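Local coordinates for BvnE (Penicillium brevicompactum, PDB 6U9I), which acts as a pinacolase, an isomerase that probably steers the stereoselective semipinacol rearrangement in brevianamide assembly, at residues L26-D31 with M37-T42. Numbering follows the deposited sequence.
Sequences LSTMND and MVSHRT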
# COMPACT_ATOMS: atom_id res chain seq x y z
N LEU A 26 8.28 -2.80 13.68
CA LEU A 26 9.22 -1.83 13.13
C LEU A 26 10.53 -1.83 13.90
O LEU A 26 11.61 -1.77 13.31
CB LEU A 26 8.61 -0.43 13.15
CG LEU A 26 7.58 -0.02 12.09
CD1 LEU A 26 7.26 1.46 12.28
CD2 LEU A 26 8.08 -0.26 10.67
N SER A 27 10.45 -1.87 15.24
CA SER A 27 11.68 -1.73 16.02
C SER A 27 12.56 -2.95 15.87
O SER A 27 13.79 -2.83 15.82
CB SER A 27 11.34 -1.47 17.50
OG SER A 27 10.89 -2.67 18.11
N THR A 28 11.96 -4.15 15.77
CA THR A 28 12.79 -5.33 15.57
C THR A 28 13.35 -5.37 14.16
O THR A 28 14.45 -5.89 13.94
CB THR A 28 12.01 -6.62 15.90
OG1 THR A 28 10.83 -6.71 15.09
CG2 THR A 28 11.60 -6.63 17.37
N MET A 29 12.64 -4.82 13.18
CA MET A 29 13.24 -4.69 11.86
C MET A 29 14.48 -3.81 11.92
O MET A 29 15.51 -4.14 11.33
CB MET A 29 12.22 -4.13 10.86
CG MET A 29 11.18 -5.16 10.38
SD MET A 29 11.90 -6.52 9.45
CE MET A 29 12.10 -5.78 7.83
N ASN A 30 14.39 -2.69 12.65
CA ASN A 30 15.54 -1.80 12.76
C ASN A 30 16.67 -2.40 13.59
O ASN A 30 17.82 -1.94 13.46
CB ASN A 30 15.08 -0.46 13.33
CG ASN A 30 14.37 0.37 12.29
OD1 ASN A 30 14.84 0.49 11.16
ND2 ASN A 30 13.20 0.88 12.63
N ASP A 31 16.38 -3.39 14.44
CA ASP A 31 17.46 -4.12 15.09
C ASP A 31 18.34 -4.83 14.07
O ASP A 31 19.53 -5.05 14.33
CB ASP A 31 16.87 -5.11 16.10
CG ASP A 31 16.30 -4.40 17.32
OD1 ASP A 31 16.78 -3.29 17.65
OD2 ASP A 31 15.39 -4.96 17.96
N MET A 37 14.45 -9.85 12.95
CA MET A 37 13.59 -9.56 11.81
C MET A 37 12.56 -10.64 11.52
O MET A 37 11.68 -10.42 10.68
CB MET A 37 14.46 -9.32 10.57
CG MET A 37 15.36 -8.10 10.76
SD MET A 37 16.67 -7.94 9.55
CE MET A 37 15.82 -7.02 8.28
N VAL A 38 12.64 -11.80 12.18
CA VAL A 38 11.59 -12.80 12.09
C VAL A 38 10.96 -13.07 13.46
O VAL A 38 10.28 -14.07 13.64
CB VAL A 38 12.11 -14.10 11.45
CG1 VAL A 38 12.72 -13.81 10.07
CG2 VAL A 38 13.12 -14.81 12.37
N SER A 39 11.15 -12.17 14.43
CA SER A 39 10.65 -12.43 15.77
C SER A 39 9.16 -12.09 15.88
O SER A 39 8.62 -11.33 15.08
CB SER A 39 11.44 -11.63 16.81
OG SER A 39 11.29 -10.24 16.58
N HIS A 40 8.52 -12.68 16.90
CA HIS A 40 7.12 -12.40 17.24
C HIS A 40 6.18 -12.68 16.07
O HIS A 40 5.28 -11.89 15.76
CB HIS A 40 6.94 -10.97 17.74
CG HIS A 40 7.84 -10.62 18.89
ND1 HIS A 40 7.62 -11.09 20.17
CD2 HIS A 40 8.97 -9.88 18.95
CE1 HIS A 40 8.57 -10.64 20.97
NE2 HIS A 40 9.41 -9.91 20.25
N ARG A 41 6.39 -13.82 15.43
CA ARG A 41 5.55 -14.30 14.35
C ARG A 41 4.95 -15.64 14.74
O ARG A 41 5.55 -16.41 15.50
CB ARG A 41 6.34 -14.45 13.03
CG ARG A 41 6.69 -13.12 12.35
CD ARG A 41 7.82 -13.24 11.32
NE ARG A 41 7.51 -14.13 10.19
CZ ARG A 41 7.21 -13.72 8.96
NH1 ARG A 41 6.96 -14.61 8.00
NH2 ARG A 41 7.16 -12.43 8.67
N THR A 42 3.75 -15.92 14.23
CA THR A 42 3.19 -17.26 14.39
C THR A 42 4.00 -18.27 13.58
O THR A 42 4.77 -17.91 12.69
CB THR A 42 1.73 -17.31 13.93
OG1 THR A 42 1.68 -17.03 12.53
CG2 THR A 42 0.87 -16.34 14.70
O HOH W 1 8.60 -8.41 15.62
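Where helix 14-31 ends and the chain turns back through the short helix 34-37, Met-29 and Met-37 meet on the buried side of the connection. Their side chains cross at about a right angle, with the methyl CE of Met-29 3.9 Å from CE of Met-37. Bends at chi2 and chi3 (-64° and -80°) fold the Met-29 chain back, which leaves SD 4.0 Å from CB of Met-37. The Met-37 chain bends at chi3 alone; its CG rests against the helix backbone, 4.0 Å from O of Thr-28. This pair belongs to the interior of an alpha+beta fold, helices on a curved mixed sheet, consistent with the NTF2-like (SnoaL-like) family: Met-29 also packs on Leu-80 of strand 78-82, and Met-37 on Phe-68 and Thr-72 of helix 61-74. Toward the surface the contact is mixed: the methyl CG2 of Thr-28 touches OG of Ser-39 at 3.7 Å and also faces the edge of the His-40 ring, near its plane. No direct hydrogen bond joins 26-31 to 37-42; a water bridges them instead, 2.9 Å from OG1 of Thr-28 and donating to O of Ser-39 at 3.0 Å. Both hydroxyls also hydrogen-bond backbone carbonyls: Thr-28 OG1 those of Arg-24 and Trp-25, Ser-39 OG that of Ala-36.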